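PDB 3R6N: desmoplakin from Homo sapiens, which serves as a cell-adhesion protein of desmosomes, its plakin domain of spectrin repeats and an SH3 domain probably acting as a rigid rod. Local coordinates for residues K189-H194 and P329-I334; A199-F204 and V269-R274; I284-L289 and L333-P338; E304-D309 and Y317-G322. All blocks are in the same frame, centred on the assembly; numbering follows the deposited sequence.

In the fold
Contacts 3 and 4 lie within the SH3 domain, and contacts 1 and 2 fasten that domain to helix 167-225 of the spectrin-repeat rod. The centres of contacts 1 and 2 are about 13 Å apart, and R274 bridges them, bonding the carbonyls of S330 and L333. Contact 3 lies about 10 Å from contact 1, centre to centre, and shares L333 and I334 with it, so the last SH3 strand pairs with the first while facing the rod. Contact 4, its centre about 10 Å from that of contact 3 and about 21 Å from that of contact 2, belongs to the same sheet. Helix 167-225 also carries L177 and Q178, which line the pocket of the dithiane-diol ligand.

Contact 1. Residues K189-H194 and P329-I334; sequences KCIDVH and PSVGLI
C190 is the first residue of 189-194 to touch, its sulphur set against the turn that leads into the last SH3 strand. With chi1 at 57°, SG lies between the backbone N and the carbonyl carbon, and it rests 3.9 Å from G332 CA and next to the V331 carbonyl. I191 makes a looser touch, its CG1 lying 4.4 Å from CG1 of V331. V193 presents CG1 to the tip of I334; the two side chains cross at about a right angle, with V193 CG1 and I334 CD1 4.1 Å apart. H194 makes the polar link. Its CG is anti to the carbonyl carbon (chi1 -74°), which starts the imidazole off beside the backbone N, and NE2 donates to V331 O at 2.8 Å with an N-H...O angle of 157°. The acceptor lies close to the ring plane. At the same edge, CE1 is 3.8 Å from L333 O, while I334 CD1 lies obliquely to the ring, 4.0 Å from ND1. W121 stacks on this histidine.

In the receiving segment the 3-10 turn at S330-V331, which in canonical SH3 domains borders the peptide-binding groove, leads into strand 333-334; here helix 167-225 packs against it. Because NE2 is the donor, H194 must carry a proton there. A buried main-chain carbonyl is thereby satisfied by a side chain from the rod, and the bond from NE2, together with the stack on W121, probably holds the imidazole's rotation in mixed surroundings, where I334 and L289 lie beside main-chain carbonyls.

Contact 2. Residues A199-F204 and V269-R274; sequences AAYFQF and VQLKPR
The phenol ring of Y201 projects from its helix and receives L271 on one face. The tyrosine CG is anti to the backbone N (chi1 178°), which sends the ring outward to the loop that follows helix 234-265. L271 CD2 is the bump: it stands 3.6 Å from the Y201 ring centroid and 16° off the normal, a CH-pi contact offset toward the rim, with Y201 CD2 its nearest ring atom. L271 CB continues the cover along the outer half of the ring, 4.0 Å from Y201 CE1, and the two side chains slide past each other in opposite directions.

F202 supplies another wall of the same hollow. Its CZ lies 4.4 Å from L271 CD2, so this methyl sits in the notch between two successive aromatic side chains, and those rings also meet each other, Y201 CD2 lying over the centre of the F202 ring. V269 meets the tyrosine differently. Its carbonyl O is at the ring edge, near the plane, 3.4 Å from Y201 CD1, while V269 CG1 gives a looser touch to the same carbon at 4.4 Å. Toward the phenol end, K272 lays its CG 4.4 Å from Y201 OH, its amino group turned to a salt bridge with D123.

Around this cluster, F205 packs edge-to-face on Y201 one turn further along helix 167-225, and L271 also touches N198 of that helix. F202 reaches T126, and K272 touches L341 at the start of helix 340-384. Segment 269-274, after helix 234-265, thus lies between helix 167-225, the start of helix 340-384 and the SH3 sheet.

Contact 3. Residues I284-L289 and L333-P338; sequences IILRAL and LIIPPP
R287 and I334 pair backbone to backbone as an antiparallel hydrogen-bonded pair, each satisfying both polar groups of the other. R287 N donates to I334 O at 3.0 Å, and I334 N returns a straighter bond to R287 O at 3.1 Å, with an N-H...O angle of 172°. I334 O also receives a CA-H contact from L286 at 3.3 Å. Next comes A288 opposite L333, a non-hydrogen-bonded pair; the L333 carbonyl is taken instead by R274 NH1, and the ladder continues through L289 N to G332 O. Beyond I334 the chain turns aside, and I335 O accepts from Q270 N.

The side chains separate by face. R287, bent at chi3 (73°), lays one face of its guanidinium over I334 CG2, with P336 CB 3.3 Å from its NH1. L289 CD2 approaches the same I334 methyl at 3.6 Å. L286 CD1 meets L333 CD1 at 3.9 Å on the other face, where V318 and W316 join them, and L286 CD2 lies 3.6 Å from I335 CG1.

Pairing the final strand with the first, as here, is characteristic of the SH3 beta-barrel.

Contact 4. Residues E304-D309 and Y317-G322; sequences ECILKD and YVTGPG
Y317 O is gripped by two successive backbone amides of the facing strand, K308 N at 2.8 Å and D309 N at 3.2 Å. Two residues opposite one make a classic beta bulge, and K308 takes the helix-like psi of -45° expected at its first position. The pair closes through Y317 N, which donates to D309 O at 2.8 Å. Further along, T319 N reaches I306 O at 2.9 Å in a nearly straight bond (169°), whereas the return from I306 N to T319 O is weak.

The bulge brings K308 onto the same face as Y317 and T319. K308 CB lies 3.9 Å from CD2 of the Y317 ring, oblique to it, and the two side chains run side by side. Its extended chain also crosses T319, CG standing 3.8 Å from T319 CG2, before NZ reaches a salt bridge with D325. I306 and T319 lie side by side, pointing the same way. On the opposite face L307 CD1 touches V318 CG2 at 4.3 Å, and V318 also meets V328. At the end of the pairing, P321 CB lies 3.5 Å from E304 O, following a cis peptide bond.

One carbonyl thus satisfies two N-H groups, so the hairpin absorbs an extra residue without losing a donor. The lysine charge, held by D325, lies along the partly exposed face, while buried V318 and C305, with L307, pack toward L286.

Contact 1. Residues K189-H194 and P329-I334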
loop_
_atom_site.group_PDB
_atom_site.type_symbol
_atom_site.label_atom_id
_atom_site.label_comp_id
_atom_site.label_asym_id
_atom_site.label_seq_id
_atom_site.Cartn_x
_atom_site.Cartn_y
_atom_site.Cartn_z
ATOM N N LYS A 189 -2.817 9.543 3.950
ATOM C CA LYS A 189 -2.533 8.438 4.854
ATOM C C LYS A 189 -2.807 7.109 4.176
ATOM O O LYS A 189 -2.151 6.101 4.465
ATOM C CB LYS A 189 -3.342 8.552 6.148
ATOM C CG LYS A 189 -2.717 9.464 7.188
ATOM C CD LYS A 189 -3.189 9.098 8.581
ATOM C CE LYS A 189 -2.246 9.623 9.652
ATOM N NZ LYS A 189 -2.590 9.090 11.004
ATOM N N CYS A 190 -3.777 7.102 3.270
ATOM C CA CYS A 190 -4.123 5.865 2.592
ATOM C C CYS A 190 -3.465 5.763 1.220
ATOM O O CYS A 190 -3.468 4.703 0.596
ATOM C CB CYS A 190 -5.645 5.630 2.556
ATOM S SG CYS A 190 -6.697 6.893 1.803
ATOM N N ILE A 191 -2.879 6.865 0.771
ATOM C CA ILE A 191 -2.017 6.841 -0.408
ATOM C C ILE A 191 -0.691 6.173 -0.064
ATOM O O ILE A 191 -0.102 5.479 -0.887
ATOM C CB ILE A 191 -1.743 8.256 -0.963
ATOM C CG1 ILE A 191 -2.917 8.734 -1.815
ATOM C CG2 ILE A 191 -0.483 8.263 -1.813
ATOM C CD1 ILE A 191 -2.741 10.140 -2.337
ATOM N N ASP A 192 -0.223 6.386 1.160
ATOM C CA ASP A 192 0.998 5.734 1.614
ATOM C C ASP A 192 0.809 4.223 1.659
ATOM O O ASP A 192 1.768 3.464 1.526
ATOM C CB ASP A 192 1.425 6.252 2.993
ATOM C CG ASP A 192 2.534 7.290 2.913
ATOM O OD1 ASP A 192 2.794 7.965 3.932
ATOM O OD2 ASP A 192 3.148 7.428 1.835
ATOM N N VAL A 193 -0.433 3.789 1.842
ATOM C CA VAL A 193 -0.730 2.369 1.951
ATOM C C VAL A 193 -0.835 1.704 0.586
ATOM O O VAL A 193 -0.411 0.559 0.416
ATOM C CB VAL A 193 -2.001 2.110 2.774
ATOM C CG1 VAL A 193 -2.487 0.693 2.567
ATOM C CG2 VAL A 193 -1.717 2.351 4.235
ATOM N N HIS A 194 -1.400 2.415 -0.383
ATOM C CA HIS A 194 -1.436 1.911 -1.749
ATOM C C HIS A 194 -0.011 1.731 -2.244
ATOM O O HIS A 194 0.360 0.661 -2.724
ATOM C CB HIS A 194 -2.210 2.852 -2.677
ATOM C CG HIS A 194 -3.692 2.809 -2.481
ATOM N ND1 HIS A 194 -4.405 1.627 -2.447
ATOM C CD2 HIS A 194 -4.601 3.798 -2.315
ATOM C CE1 HIS A 194 -5.686 1.892 -2.262
ATOM N NE2 HIS A 194 -5.832 3.203 -2.179
ATOM N N PRO A 329 -15.388 7.304 -2.009
ATOM C CA PRO A 329 -14.247 7.518 -2.903
ATOM C C PRO A 329 -13.313 6.311 -2.960
ATOM O O PRO A 329 -12.892 5.793 -1.924
ATOM C CB PRO A 329 -13.539 8.714 -2.269
ATOM C CG PRO A 329 -14.632 9.460 -1.589
ATOM C CD PRO A 329 -15.535 8.401 -1.038
ATOM N N SER A 330 -13.005 5.879 -4.179
ATOM C CA SER A 330 -12.135 4.736 -4.419
ATOM C C SER A 330 -10.805 4.824 -3.673
ATOM O O SER A 330 -10.326 3.825 -3.143
ATOM C CB SER A 330 -11.898 4.573 -5.924
ATOM O OG SER A 330 -10.529 4.344 -6.224
ATOM N N VAL A 331 -10.212 6.014 -3.629
ATOM C CA VAL A 331 -8.920 6.191 -2.973
ATOM C C VAL A 331 -8.876 5.535 -1.604
ATOM O O VAL A 331 -7.887 4.899 -1.245
ATOM C CB VAL A 331 -8.588 7.669 -2.743
ATOM C CG1 VAL A 331 -7.088 7.888 -2.861
ATOM C CG2 VAL A 331 -9.350 8.544 -3.715
ATOM N N GLY A 332 -9.948 5.715 -0.836
ATOM C CA GLY A 332 -10.000 5.247 0.534
ATOM C C GLY A 332 -10.451 3.808 0.693
ATOM O O GLY A 332 -10.807 3.384 1.791
ATOM N N LEU A 333 -10.433 3.052 -0.398
ATOM C CA LEU A 333 -10.812 1.644 -0.351
ATOM C C LEU A 333 -9.757 0.752 -0.999
ATOM O O LEU A 333 -9.348 0.981 -2.138
ATOM C CB LEU A 333 -12.153 1.423 -1.048
ATOM C CG LEU A 333 -13.411 2.013 -0.419
ATOM C CD1 LEU A 333 -14.543 2.002 -1.432
ATOM C CD2 LEU A 333 -13.793 1.253 0.842
ATOM N N ILE A 334 -9.324 -0.271 -0.273
ATOM C CA ILE A 334 -8.378 -1.238 -0.812
ATOM C C ILE A 334 -9.063 -2.596 -0.938
ATOM O O ILE A 334 -10.156 -2.794 -0.404
ATOM C CB ILE A 334 -7.123 -1.350 0.080
ATOM C CG1 ILE A 334 -5.950 -1.938 -0.706
ATOM C CG2 ILE A 334 -7.416 -2.169 1.332
ATOM C CD1 ILE A 334 -4.607 -1.597 -0.114
#

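Contact 2. Residues A199-F204 and V269-R274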
loop_
_atom_site.group_PDB
_atom_site.type_symbol
_atom_site.label_atom_id
_atom_site.label_comp_id
_atom_site.label_asym_id
_atom_site.label_seq_id
_atom_site.Cartn_x
_atom_site.Cartn_y
_atom_site.Cartn_z
ATOM N N ALA A 199 3.448 -1.718 -4.350
ATOM C CA ALA A 199 4.852 -2.059 -4.505
ATOM C C ALA A 199 5.001 -3.563 -4.334
ATOM O O ALA A 199 5.496 -4.253 -5.223
ATOM C CB ALA A 199 5.699 -1.316 -3.489
ATOM N N ALA A 200 4.548 -4.071 -3.192
ATOM C CA ALA A 200 4.604 -5.501 -2.906
ATOM C C ALA A 200 3.978 -6.329 -4.028
ATOM O O ALA A 200 4.571 -7.298 -4.504
ATOM C CB ALA A 200 3.925 -5.803 -1.577
ATOM N N TYR A 201 2.779 -5.936 -4.446
ATOM C CA TYR A 201 2.054 -6.624 -5.508
ATOM C C TYR A 201 2.926 -6.838 -6.740
ATOM O O TYR A 201 2.949 -7.929 -7.314
ATOM C CB TYR A 201 0.801 -5.831 -5.880
ATOM C CG TYR A 201 -0.015 -6.412 -7.011
ATOM C CD1 TYR A 201 -1.153 -7.165 -6.757
ATOM C CD2 TYR A 201 0.337 -6.190 -8.335
ATOM C CE1 TYR A 201 -1.910 -7.688 -7.791
ATOM C CE2 TYR A 201 -0.415 -6.710 -9.374
ATOM C CZ TYR A 201 -1.534 -7.457 -9.095
ATOM O OH TYR A 201 -2.282 -7.969 -10.125
ATOM N N PHE A 202 3.650 -5.800 -7.143
ATOM C CA PHE A 202 4.506 -5.906 -8.319
ATOM C C PHE A 202 5.814 -6.632 -8.013
ATOM O O PHE A 202 6.326 -7.383 -8.844
ATOM C CB PHE A 202 4.782 -4.531 -8.930
ATOM C CG PHE A 202 3.588 -3.916 -9.596
ATOM C CD1 PHE A 202 3.008 -2.767 -9.086
ATOM C CD2 PHE A 202 3.039 -4.490 -10.730
ATOM C CE1 PHE A 202 1.911 -2.201 -9.696
ATOM C CE2 PHE A 202 1.940 -3.928 -11.348
ATOM C CZ PHE A 202 1.374 -2.782 -10.831
ATOM N N GLN A 203 6.351 -6.409 -6.819
ATOM C CA GLN A 203 7.581 -7.073 -6.415
ATOM C C GLN A 203 7.356 -8.577 -6.430
ATOM O O GLN A 203 8.200 -9.341 -6.895
ATOM C CB GLN A 203 8.002 -6.614 -5.016
ATOM C CG GLN A 203 9.481 -6.812 -4.697
ATOM C CD GLN A 203 9.891 -8.272 -4.648
ATOM O OE1 GLN A 203 9.132 -9.131 -4.194
ATOM N NE2 GLN A 203 11.101 -8.563 -5.119
ATOM N N PHE A 204 6.201 -8.993 -5.924
ATOM C CA PHE A 204 5.893 -10.409 -5.767
ATOM C C PHE A 204 5.820 -11.152 -7.093
ATOM O O PHE A 204 6.445 -12.197 -7.260
ATOM C CB PHE A 204 4.583 -10.587 -5.001
ATOM C CG PHE A 204 4.073 -11.997 -4.990
ATOM C CD1 PHE A 204 4.551 -12.913 -4.069
ATOM C CD2 PHE A 204 3.109 -12.404 -5.897
ATOM C CE1 PHE A 204 4.079 -14.213 -4.055
ATOM C CE2 PHE A 204 2.631 -13.700 -5.887
ATOM C CZ PHE A 204 3.118 -14.608 -4.964
ATOM N N VAL A 269 -2.130 -7.971 -2.102
ATOM C CA VAL A 269 -3.426 -7.331 -2.255
ATOM C C VAL A 269 -4.017 -7.608 -3.644
ATOM O O VAL A 269 -3.369 -8.237 -4.479
ATOM C CB VAL A 269 -3.279 -5.811 -2.031
ATOM C CG1 VAL A 269 -2.977 -5.106 -3.343
ATOM C CG2 VAL A 269 -4.515 -5.239 -1.359
ATOM N N GLN A 270 -5.244 -7.148 -3.887
ATOM C CA GLN A 270 -5.881 -7.315 -5.191
ATOM C C GLN A 270 -6.017 -5.995 -5.939
ATOM O O GLN A 270 -6.516 -5.013 -5.394
ATOM C CB GLN A 270 -7.256 -7.955 -5.045
ATOM C CG GLN A 270 -7.215 -9.410 -4.647
ATOM C CD GLN A 270 -8.502 -10.137 -4.978
ATOM O OE1 GLN A 270 -9.040 -9.999 -6.078
ATOM N NE2 GLN A 270 -9.002 -10.921 -4.027
ATOM N N LEU A 271 -5.591 -5.983 -7.197
ATOM C CA LEU A 271 -5.609 -4.767 -8.005
ATOM C C LEU A 271 -6.582 -4.811 -9.187
ATOM O O LEU A 271 -7.221 -3.811 -9.501
ATOM C CB LEU A 271 -4.199 -4.442 -8.505
ATOM C CG LEU A 271 -3.366 -3.467 -7.671
ATOM C CD1 LEU A 271 -3.548 -3.718 -6.192
ATOM C CD2 LEU A 271 -1.894 -3.546 -8.056
ATOM N N LYS A 272 -6.690 -5.956 -9.849
ATOM C CA LYS A 272 -7.520 -6.038 -11.049
ATOM C C LYS A 272 -8.958 -5.558 -10.835
ATOM O O LYS A 272 -9.508 -4.854 -11.681
ATOM C CB LYS A 272 -7.504 -7.448 -11.636
ATOM C CG LYS A 272 -6.157 -7.851 -12.198
ATOM C CD LYS A 272 -6.220 -9.208 -12.866
ATOM C CE LYS A 272 -4.854 -9.627 -13.372
ATOM N NZ LYS A 272 -4.337 -8.674 -14.395
ATOM N N PRO A 273 -9.572 -5.934 -9.703
ATOM C CA PRO A 273 -10.961 -5.525 -9.459
ATOM C C PRO A 273 -11.151 -4.010 -9.383
ATOM O O PRO A 273 -12.285 -3.536 -9.409
ATOM C CB PRO A 273 -11.278 -6.174 -8.111
ATOM C CG PRO A 273 -10.366 -7.350 -8.042
ATOM C CD PRO A 273 -9.094 -6.891 -8.691
ATOM N N ARG A 274 -10.063 -3.257 -9.302
ATOM C CA ARG A 274 -10.166 -1.804 -9.265
ATOM C C ARG A 274 -10.643 -1.256 -10.601
ATOM O O ARG A 274 -11.197 -0.156 -10.660
ATOM C CB ARG A 274 -8.835 -1.166 -8.876
ATOM C CG ARG A 274 -8.308 -1.628 -7.543
ATOM C CD ARG A 274 -7.217 -0.716 -7.030
ATOM N NE ARG A 274 -7.749 0.579 -6.618
ATOM C CZ ARG A 274 -8.281 0.820 -5.425
ATOM N NH1 ARG A 274 -8.358 -0.144 -4.520
ATOM N NH2 ARG A 274 -8.739 2.029 -5.139
#

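Contact 3. Residues I284-L289 and L333-P338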
loop_
_atom_site.group_PDB
_atom_site.type_symbol
_atom_site.label_atom_id
_atom_site.label_comp_id
_atom_site.label_asym_id
_atom_site.label_seq_id
_atom_site.Cartn_x
_atom_site.Cartn_y
_atom_site.Cartn_z
ATOM N N ILE A 284 -16.654 -8.941 -4.335
ATOM C CA ILE A 284 -15.386 -8.291 -4.042
ATOM C C ILE A 284 -15.394 -7.629 -2.665
ATOM O O ILE A 284 -16.170 -6.706 -2.413
ATOM C CB ILE A 284 -15.047 -7.258 -5.128
ATOM C CG1 ILE A 284 -15.480 -7.784 -6.496
ATOM C CG2 ILE A 284 -13.567 -6.941 -5.127
ATOM C CD1 ILE A 284 -15.115 -6.877 -7.645
ATOM N N ILE A 285 -14.530 -8.115 -1.779
ATOM C CA ILE A 285 -14.438 -7.607 -0.416
ATOM C C ILE A 285 -13.455 -6.442 -0.321
ATOM O O ILE A 285 -12.303 -6.556 -0.741
ATOM C CB ILE A 285 -13.967 -8.703 0.560
ATOM C CG1 ILE A 285 -14.738 -10.006 0.330
ATOM C CG2 ILE A 285 -14.086 -8.223 1.999
ATOM C CD1 ILE A 285 -16.231 -9.836 0.292
ATOM N N LEU A 286 -13.907 -5.327 0.241
ATOM C CA LEU A 286 -13.059 -4.154 0.399
ATOM C C LEU A 286 -12.741 -3.901 1.872
ATOM O O LEU A 286 -13.401 -4.437 2.762
ATOM C CB LEU A 286 -13.749 -2.921 -0.193
ATOM C CG LEU A 286 -14.300 -3.055 -1.615
ATOM C CD1 LEU A 286 -15.094 -1.823 -1.997
ATOM C CD2 LEU A 286 -13.175 -3.302 -2.605
ATOM N N ARG A 287 -11.718 -3.091 2.124
ATOM C CA ARG A 287 -11.444 -2.603 3.469
ATOM C C ARG A 287 -11.244 -1.095 3.416
ATOM O O ARG A 287 -10.603 -0.579 2.500
ATOM C CB ARG A 287 -10.216 -3.280 4.082
ATOM C CG ARG A 287 -9.963 -2.868 5.526
ATOM C CD ARG A 287 -8.736 -3.537 6.138
ATOM N NE ARG A 287 -7.481 -3.003 5.614
ATOM C CZ ARG A 287 -6.592 -3.719 4.929
ATOM N NH1 ARG A 287 -6.816 -5.010 4.691
ATOM N NH2 ARG A 287 -5.474 -3.152 4.484
ATOM N N ALA A 288 -11.808 -0.388 4.389
ATOM C CA ALA A 288 -11.674 1.063 4.434
ATOM C C ALA A 288 -10.299 1.458 4.956
ATOM O O ALA A 288 -9.855 0.968 5.993
ATOM C CB ALA A 288 -12.770 1.674 5.286
ATOM N N LEU A 289 -9.619 2.330 4.220
ATOM C CA LEU A 289 -8.275 2.754 4.591
ATOM C C LEU A 289 -8.331 3.913 5.581
ATOM O O LEU A 289 -7.365 4.177 6.298
ATOM C CB LEU A 289 -7.474 3.153 3.349
ATOM C CG LEU A 289 -7.173 2.071 2.305
ATOM C CD1 LEU A 289 -6.334 2.619 1.145
ATOM C CD2 LEU A 289 -6.485 0.875 2.946
ATOM N N LEU A 333 -10.433 3.052 -0.398
ATOM C CA LEU A 333 -10.812 1.644 -0.351
ATOM C C LEU A 333 -9.757 0.752 -0.999
ATOM O O LEU A 333 -9.348 0.981 -2.138
ATOM C CB LEU A 333 -12.153 1.423 -1.048
ATOM C CG LEU A 333 -13.411 2.013 -0.419
ATOM C CD1 LEU A 333 -14.543 2.002 -1.432
ATOM C CD2 LEU A 333 -13.793 1.253 0.842
ATOM N N ILE A 334 -9.324 -0.271 -0.273
ATOM C CA ILE A 334 -8.378 -1.238 -0.812
ATOM C C ILE A 334 -9.063 -2.596 -0.938
ATOM O O ILE A 334 -10.156 -2.794 -0.404
ATOM C CB ILE A 334 -7.123 -1.350 0.080
ATOM C CG1 ILE A 334 -5.950 -1.938 -0.706
ATOM C CG2 ILE A 334 -7.416 -2.169 1.332
ATOM C CD1 ILE A 334 -4.607 -1.597 -0.114
ATOM N N ILE A 335 -8.434 -3.524 -1.655
ATOM C CA ILE A 335 -8.989 -4.865 -1.816
ATOM C C ILE A 335 -8.042 -5.896 -1.210
ATOM O O ILE A 335 -7.170 -6.429 -1.893
ATOM C CB ILE A 335 -9.250 -5.204 -3.300
ATOM C CG1 ILE A 335 -9.886 -4.010 -4.020
ATOM C CG2 ILE A 335 -10.122 -6.444 -3.420
ATOM C CD1 ILE A 335 -10.253 -4.281 -5.464
ATOM N N PRO A 336 -8.222 -6.191 0.080
ATOM C CA PRO A 336 -7.278 -7.022 0.831
ATOM C C PRO A 336 -7.227 -8.463 0.322
ATOM O O PRO A 336 -8.152 -8.905 -0.370
ATOM C CB PRO A 336 -7.852 -6.983 2.247
ATOM C CG PRO A 336 -9.307 -6.810 2.034
ATOM C CD PRO A 336 -9.424 -5.881 0.869
ATOM N N PRO A 337 -6.146 -9.190 0.656
ATOM C CA PRO A 337 -6.001 -10.611 0.331
ATOM C C PRO A 337 -7.131 -11.418 0.956
ATOM O O PRO A 337 -7.881 -10.866 1.759
ATOM C CB PRO A 337 -4.649 -10.979 0.960
ATOM C CG PRO A 337 -4.357 -9.899 1.926
ATOM C CD PRO A 337 -4.955 -8.667 1.343
ATOM N N PRO A 338 -7.246 -12.707 0.602
ATOM C CA PRO A 338 -6.316 -13.429 -0.272
ATOM C C PRO A 338 -6.532 -13.155 -1.759
ATOM O O PRO A 338 -7.669 -13.143 -2.234
ATOM C CB PRO A 338 -6.625 -14.889 0.044
ATOM C CG PRO A 338 -8.073 -14.881 0.357
ATOM C CD PRO A 338 -8.337 -13.580 1.072
#

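Contact 4. Residues E304-D309 and Y317-G322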
loop_
_atom_site.group_PDB
_atom_site.type_symbol
_atom_site.label_atom_id
_atom_site.label_comp_id
_atom_site.label_asym_id
_atom_site.label_seq_id
_atom_site.Cartn_x
_atom_site.Cartn_y
_atom_site.Cartn_z
ATOM N N GLU A 304 -15.214 -3.570 6.709
ATOM C CA GLU A 304 -15.317 -4.430 5.537
ATOM C C GLU A 304 -16.525 -4.040 4.697
ATOM O O GLU A 304 -17.654 -4.040 5.180
ATOM C CB GLU A 304 -15.410 -5.904 5.936
ATOM C CG GLU A 304 -15.864 -6.807 4.792
ATOM C CD GLU A 304 -15.764 -8.295 5.111
ATOM O OE1 GLU A 304 -16.822 -8.969 5.131
ATOM O OE2 GLU A 304 -14.630 -8.787 5.325
ATOM N N CYS A 305 -16.280 -3.702 3.437
ATOM C CA CYS A 305 -17.352 -3.320 2.530
ATOM C C CYS A 305 -17.457 -4.288 1.365
ATOM O O CYS A 305 -16.501 -4.983 1.028
ATOM C CB CYS A 305 -17.112 -1.915 1.980
ATOM S SG CYS A 305 -17.063 -0.593 3.208
ATOM N N ILE A 306 -18.630 -4.326 0.748
ATOM C CA ILE A 306 -18.820 -5.097 -0.468
ATOM C C ILE A 306 -18.968 -4.135 -1.634
ATOM O O ILE A 306 -19.670 -3.132 -1.533
ATOM C CB ILE A 306 -20.052 -6.028 -0.383
ATOM C CG1 ILE A 306 -19.818 -7.151 0.637
ATOM C CG2 ILE A 306 -20.376 -6.611 -1.752
ATOM C CD1 ILE A 306 -20.088 -6.751 2.081
ATOM N N LEU A 307 -18.280 -4.433 -2.729
ATOM C CA LEU A 307 -18.316 -3.594 -3.917
ATOM C C LEU A 307 -19.554 -3.896 -4.744
ATOM O O LEU A 307 -19.851 -5.053 -5.022
ATOM C CB LEU A 307 -17.062 -3.831 -4.752
ATOM C CG LEU A 307 -16.901 -3.026 -6.038
ATOM C CD1 LEU A 307 -16.932 -1.535 -5.750
ATOM C CD2 LEU A 307 -15.599 -3.409 -6.725
ATOM N N LYS A 308 -20.283 -2.857 -5.134
ATOM C CA LYS A 308 -21.485 -3.049 -5.937
ATOM C C LYS A 308 -21.317 -2.542 -7.366
ATOM O O LYS A 308 -21.693 -3.221 -8.320
ATOM C CB LYS A 308 -22.701 -2.401 -5.273
ATOM C CG LYS A 308 -23.345 -3.259 -4.195
ATOM C CD LYS A 308 -24.778 -2.817 -3.909
ATOM C CE LYS A 308 -25.552 -3.902 -3.163
ATOM N NZ LYS A 308 -26.982 -3.541 -2.937
ATOM N N ASP A 309 -20.748 -1.350 -7.509
ATOM C CA ASP A 309 -20.530 -0.755 -8.821
ATOM C C ASP A 309 -19.233 0.036 -8.836
ATOM O O ASP A 309 -18.974 0.830 -7.940
ATOM C CB ASP A 309 -21.707 0.146 -9.204
ATOM C CG ASP A 309 -21.551 0.767 -10.586
ATOM O OD1 ASP A 309 -20.677 0.316 -11.354
ATOM O OD2 ASP A 309 -22.312 1.707 -10.908
ATOM N N TYR A 317 -19.889 2.394 -5.747
ATOM C CA TYR A 317 -21.073 2.071 -4.980
ATOM C C TYR A 317 -20.703 0.905 -4.082
ATOM O O TYR A 317 -20.286 -0.147 -4.548
ATOM C CB TYR A 317 -22.257 1.735 -5.882
ATOM C CG TYR A 317 -23.594 1.944 -5.200
ATOM C CD1 TYR A 317 -23.836 3.084 -4.440
ATOM C CD2 TYR A 317 -24.615 1.011 -5.321
ATOM C CE1 TYR A 317 -25.050 3.285 -3.815
ATOM C CE2 TYR A 317 -25.834 1.205 -4.701
ATOM C CZ TYR A 317 -26.045 2.345 -3.948
ATOM O OH TYR A 317 -27.258 2.536 -3.329
ATOM N N VAL A 318 -20.836 1.114 -2.781
ATOM C CA VAL A 318 -20.335 0.169 -1.801
ATOM C C VAL A 318 -21.388 -0.089 -0.736
ATOM O O VAL A 318 -22.150 0.802 -0.382
ATOM C CB VAL A 318 -19.045 0.713 -1.145
ATOM C CG1 VAL A 318 -18.844 0.113 0.226
ATOM C CG2 VAL A 318 -17.840 0.455 -2.037
ATOM N N THR A 319 -21.435 -1.312 -0.227
ATOM C CA THR A 319 -22.379 -1.649 0.831
ATOM C C THR A 319 -21.654 -2.044 2.120
ATOM O O THR A 319 -20.434 -1.919 2.216
ATOM C CB THR A 319 -23.372 -2.751 0.372
ATOM O OG1 THR A 319 -23.979 -3.371 1.512
ATOM C CG2 THR A 319 -22.664 -3.809 -0.458
ATOM N N GLY A 320 -22.414 -2.500 3.111
ATOM C CA GLY A 320 -21.857 -2.951 4.374
ATOM C C GLY A 320 -21.167 -1.842 5.139
ATOM O O GLY A 320 -21.048 -0.726 4.635
ATOM N N PRO A 321 -20.713 -2.140 6.366
ATOM C CA PRO A 321 -20.902 -3.445 7.002
ATOM C C PRO A 321 -22.229 -3.511 7.753
ATOM O O PRO A 321 -22.454 -4.440 8.529
ATOM C CB PRO A 321 -19.744 -3.502 7.993
ATOM C CG PRO A 321 -19.597 -2.088 8.422
ATOM C CD PRO A 321 -19.860 -1.260 7.182
ATOM N N GLY A 322 -23.089 -2.525 7.524
ATOM C CA GLY A 322 -24.415 -2.523 8.110
ATOM C C GLY A 322 -25.481 -2.614 7.036
ATOM O O GLY A 322 -26.603 -2.150 7.218
#